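Long-range contact in collagen adhesin (Enterococcus faecalis, PDB 2OKM), which probably binds collagen as a cell-wall-attached surface adhesin, of which this chain is the collagen-binding subdomain: residues 46-60 with 99-111. Residues are numbered along the deposited sequence; the frame is centred on the assembly and turned at random.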
# COMPACT_ATOMS: atom_id res chain seq x y z
N GLY A 46 12.92 3.28 -13.11
CA GLY A 46 13.53 4.48 -12.56
C GLY A 46 13.47 4.63 -11.06
O GLY A 46 13.73 5.71 -10.53
N GLN A 47 13.16 3.53 -10.37
CA GLN A 47 13.03 3.54 -8.92
C GLN A 47 13.60 2.29 -8.27
O GLN A 47 13.61 1.22 -8.87
CB GLN A 47 11.55 3.62 -8.53
CG GLN A 47 10.76 4.72 -9.20
CD GLN A 47 9.27 4.54 -9.01
OE1 GLN A 47 8.75 4.70 -7.91
NE2 GLN A 47 8.57 4.20 -10.09
N GLN A 48 14.07 2.45 -7.04
CA GLN A 48 14.60 1.34 -6.26
C GLN A 48 13.86 1.37 -4.93
O GLN A 48 14.03 2.29 -4.13
CB GLN A 48 16.10 1.48 -6.05
CG GLN A 48 16.89 1.06 -7.28
CD GLN A 48 16.68 -0.41 -7.62
OE1 GLN A 48 16.77 -0.80 -8.79
NE2 GLN A 48 16.39 -1.22 -6.61
N LEU A 49 13.03 0.36 -4.71
CA LEU A 49 12.24 0.26 -3.50
C LEU A 49 13.09 0.25 -2.23
O LEU A 49 14.07 -0.48 -2.12
CB LEU A 49 11.40 -1.02 -3.55
CG LEU A 49 10.53 -1.34 -2.34
CD1 LEU A 49 9.47 -0.26 -2.17
CD2 LEU A 49 9.88 -2.70 -2.54
N ASN A 50 12.70 1.08 -1.26
CA ASN A 50 13.39 1.16 0.02
C ASN A 50 12.65 0.18 0.94
O ASN A 50 11.68 0.55 1.60
CB ASN A 50 13.32 2.59 0.57
CG ASN A 50 14.03 3.60 -0.33
OD1 ASN A 50 13.73 4.80 -0.29
ND2 ASN A 50 14.97 3.12 -1.13
N LYS A 51 13.10 -1.07 0.95
CA LYS A 51 12.45 -2.12 1.74
C LYS A 51 12.33 -1.90 3.24
O LYS A 51 11.53 -2.56 3.90
CB LYS A 51 13.13 -3.46 1.48
CG LYS A 51 13.02 -3.94 0.05
CD LYS A 51 13.63 -5.31 -0.09
CE LYS A 51 13.56 -5.80 -1.52
NZ LYS A 51 14.15 -7.17 -1.63
N GLU A 52 13.13 -0.99 3.79
CA GLU A 52 13.09 -0.73 5.22
C GLU A 52 12.31 0.54 5.56
O GLU A 52 12.31 0.99 6.70
CB GLU A 52 14.51 -0.60 5.77
CG GLU A 52 15.40 -1.80 5.48
CD GLU A 52 16.82 -1.61 5.99
OE1 GLU A 52 17.48 -0.64 5.58
OE2 GLU A 52 17.27 -2.44 6.81
N SER A 53 11.64 1.11 4.56
CA SER A 53 10.90 2.36 4.76
C SER A 53 9.43 2.26 5.13
O SER A 53 8.80 3.26 5.47
CB SER A 53 11.00 3.22 3.49
OG SER A 53 10.25 2.66 2.43
N PHE A 54 8.87 1.06 5.09
CA PHE A 54 7.44 0.89 5.38
C PHE A 54 6.93 1.25 6.77
O PHE A 54 7.53 0.87 7.77
CB PHE A 54 7.02 -0.55 5.09
CG PHE A 54 6.96 -0.90 3.63
CD1 PHE A 54 8.13 -1.07 2.89
CD2 PHE A 54 5.74 -1.07 3.00
CE1 PHE A 54 8.08 -1.41 1.54
CE2 PHE A 54 5.67 -1.41 1.65
CZ PHE A 54 6.85 -1.58 0.92
N THR A 55 5.83 1.98 6.81
CA THR A 55 5.17 2.31 8.08
C THR A 55 3.69 2.11 7.82
O THR A 55 3.20 2.28 6.70
CB THR A 55 5.43 3.75 8.58
OG1 THR A 55 4.85 4.70 7.69
CG2 THR A 55 6.92 4.01 8.72
N PHE A 56 2.97 1.73 8.87
CA PHE A 56 1.54 1.48 8.76
C PHE A 56 0.72 2.36 9.70
O PHE A 56 0.90 2.33 10.92
CB PHE A 56 1.25 -0.00 9.05
CG PHE A 56 1.89 -0.95 8.07
CD1 PHE A 56 3.25 -1.20 8.12
CD2 PHE A 56 1.12 -1.58 7.09
CE1 PHE A 56 3.85 -2.07 7.20
CE2 PHE A 56 1.71 -2.45 6.17
CZ PHE A 56 3.08 -2.69 6.23
N ASP A 57 -0.18 3.13 9.10
CA ASP A 57 -1.09 4.06 9.78
C ASP A 57 -2.40 3.29 9.88
O ASP A 57 -3.18 3.25 8.93
CB ASP A 57 -1.23 5.29 8.88
CG ASP A 57 -2.14 6.36 9.46
OD1 ASP A 57 -2.82 6.10 10.48
OD2 ASP A 57 -2.16 7.47 8.88
N ILE A 58 -2.64 2.69 11.05
CA ILE A 58 -3.82 1.84 11.28
C ILE A 58 -4.87 2.50 12.16
O ILE A 58 -4.59 2.90 13.28
CB ILE A 58 -3.37 0.51 11.91
CG1 ILE A 58 -2.16 -0.04 11.15
CG2 ILE A 58 -4.51 -0.50 11.88
CD1 ILE A 58 -1.61 -1.33 11.71
N VAL A 59 -6.10 2.57 11.65
CA VAL A 59 -7.17 3.23 12.39
C VAL A 59 -8.52 2.51 12.41
O VAL A 59 -8.99 2.03 11.39
CB VAL A 59 -7.42 4.65 11.81
CG1 VAL A 59 -8.51 5.36 12.61
CG2 VAL A 59 -6.13 5.46 11.83
N ASN A 60 -9.12 2.44 13.59
CA ASN A 60 -10.46 1.89 13.74
C ASN A 60 -11.13 2.69 14.85
O ASN A 60 -10.51 3.61 15.40
CB ASN A 60 -10.46 0.38 14.02
CG ASN A 60 -9.68 0.00 15.26
OD1 ASN A 60 -9.74 0.67 16.28
ND2 ASN A 60 -8.96 -1.11 15.18
N PHE A 99 -13.33 -3.47 9.64
CA PHE A 99 -13.63 -2.12 10.11
C PHE A 99 -12.39 -1.31 10.44
O PHE A 99 -12.42 -0.40 11.28
CB PHE A 99 -14.54 -2.18 11.35
CG PHE A 99 -15.73 -3.09 11.18
CD1 PHE A 99 -15.77 -4.32 11.83
CD2 PHE A 99 -16.79 -2.72 10.37
CE1 PHE A 99 -16.86 -5.17 11.66
CE2 PHE A 99 -17.89 -3.56 10.19
CZ PHE A 99 -17.92 -4.79 10.84
N THR A 100 -11.29 -1.61 9.76
CA THR A 100 -10.03 -0.94 10.02
C THR A 100 -9.36 -0.46 8.74
O THR A 100 -9.30 -1.18 7.75
CB THR A 100 -9.08 -1.90 10.78
OG1 THR A 100 -9.70 -2.32 12.00
CG2 THR A 100 -7.76 -1.21 11.12
N SER A 101 -8.84 0.77 8.77
CA SER A 101 -8.17 1.33 7.61
C SER A 101 -6.66 1.28 7.80
O SER A 101 -6.16 1.34 8.92
CB SER A 101 -8.61 2.77 7.37
OG SER A 101 -8.22 3.61 8.43
N PHE A 102 -5.94 1.16 6.68
CA PHE A 102 -4.49 1.12 6.70
C PHE A 102 -3.94 2.06 5.64
O PHE A 102 -4.33 1.99 4.48
CB PHE A 102 -3.96 -0.28 6.34
CG PHE A 102 -4.45 -1.38 7.23
CD1 PHE A 102 -3.64 -1.88 8.25
CD2 PHE A 102 -5.71 -1.94 7.04
CE1 PHE A 102 -4.08 -2.92 9.07
CE2 PHE A 102 -6.16 -2.99 7.85
CZ PHE A 102 -5.34 -3.48 8.87
N ILE A 103 -3.05 2.97 6.04
CA ILE A 103 -2.39 3.80 5.05
C ILE A 103 -0.94 3.34 5.16
O ILE A 103 -0.29 3.53 6.19
CB ILE A 103 -2.50 5.30 5.35
CG1 ILE A 103 -3.95 5.75 5.13
CG2 ILE A 103 -1.57 6.09 4.41
CD1 ILE A 103 -4.20 7.21 5.45
N VAL A 104 -0.47 2.69 4.10
CA VAL A 104 0.89 2.18 4.07
C VAL A 104 1.77 3.18 3.36
O VAL A 104 1.52 3.53 2.21
CB VAL A 104 0.97 0.83 3.32
CG1 VAL A 104 2.36 0.22 3.47
CG2 VAL A 104 -0.09 -0.13 3.87
N ARG A 105 2.79 3.65 4.06
CA ARG A 105 3.72 4.61 3.50
C ARG A 105 5.07 3.95 3.28
O ARG A 105 5.56 3.22 4.14
CB ARG A 105 3.91 5.81 4.44
CG ARG A 105 2.70 6.73 4.58
CD ARG A 105 3.02 7.86 5.56
NE ARG A 105 1.98 8.90 5.58
CZ ARG A 105 0.80 8.77 6.17
NH1 ARG A 105 0.48 7.65 6.81
NH2 ARG A 105 -0.08 9.77 6.12
N TYR A 106 5.66 4.19 2.11
CA TYR A 106 6.99 3.67 1.82
C TYR A 106 7.59 4.54 0.73
O TYR A 106 6.87 5.25 0.02
CB TYR A 106 6.94 2.20 1.39
CG TYR A 106 6.28 1.92 0.05
CD1 TYR A 106 7.02 1.94 -1.14
CD2 TYR A 106 4.92 1.62 -0.02
CE1 TYR A 106 6.41 1.67 -2.36
CE2 TYR A 106 4.31 1.35 -1.24
CZ TYR A 106 5.06 1.37 -2.40
OH TYR A 106 4.45 1.10 -3.61
N THR A 107 8.91 4.49 0.60
CA THR A 107 9.57 5.30 -0.41
C THR A 107 10.40 4.45 -1.34
O THR A 107 10.70 3.29 -1.07
CB THR A 107 10.52 6.33 0.22
OG1 THR A 107 11.43 5.67 1.10
CG2 THR A 107 9.73 7.38 0.99
N SER A 108 10.77 5.06 -2.46
CA SER A 108 11.63 4.42 -3.43
C SER A 108 12.64 5.48 -3.79
O SER A 108 12.32 6.67 -3.82
CB SER A 108 10.85 3.97 -4.66
OG SER A 108 10.04 2.86 -4.32
N THR A 109 13.87 5.05 -4.04
CA THR A 109 14.93 5.97 -4.42
C THR A 109 14.87 6.14 -5.93
O THR A 109 14.71 5.16 -6.66
CB THR A 109 16.31 5.41 -4.02
OG1 THR A 109 16.38 5.29 -2.59
CG2 THR A 109 17.42 6.33 -4.51
N ILE A 110 14.99 7.38 -6.38
CA ILE A 110 14.97 7.67 -7.81
C ILE A 110 16.38 7.46 -8.36
O ILE A 110 17.34 8.03 -7.86
CB ILE A 110 14.54 9.13 -8.06
CG1 ILE A 110 13.12 9.34 -7.54
CG2 ILE A 110 14.63 9.44 -9.54
CD1 ILE A 110 12.64 10.78 -7.59
N THR A 111 16.48 6.62 -9.39
CA THR A 111 17.77 6.32 -10.00
C THR A 111 18.15 7.41 -11.01
O THR A 111 17.35 8.30 -11.32
CB THR A 111 17.73 4.98 -10.75
OG1 THR A 111 16.79 5.07 -11.83
CG2 THR A 111 17.32 3.85 -9.81
O HOH W 1 1.84 5.22 7.33
O HOH W 2 -5.63 4.60 8.22
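N50 reaches across to strand 101-110 with its whole side chain. Its CB rests against T107 O at 3.2 Å, beside the backbone bond that N50 N gives to that same oxygen. Beyond CG, OD1 accepts a hydrogen bond from T107 OG1 on an in-plane lone pair (2.8 Å), while ND2 donates almost straight to T109 OG1 at 3.0 Å, within the amide plane. Both ends of the amide are thus held, which fixes its rotation. N50 also opens a type I turn, closed by S53, which returns to the same strand: S53 OG accepts from T107 N at 2.9 Å and donates to N50 O. Strand 101-110 pairs antiparallel with 47-49 and then 55-59, in one of two antiparallel sheets packed face to face as a β-sandwich; L49 and F54 touch F82 and I80 of the second sheet. On this buried face, Y106 CB sits over the centre of the F54 ring, 3.5 Å from its centroid. With CG between the backbone N and the carbonyl carbon (chi1 68°), the Y106 ring turns a face to F54 CZ, which lies toward its rim; the two ring planes differ by 14° and are offset, with little overlap. L49 CD1 meets Y106 CD1 at 3.5 Å. V104 CG1 lies over a face of F56, whose ring also stacks on F72. On the opposite face of the sheet, D57 OD2 forms a long, weak salt bridge to R105 NH1 (3.4 Å), at the guanidinium edge, and a water accepting from R105 NH1 donates to I103 O.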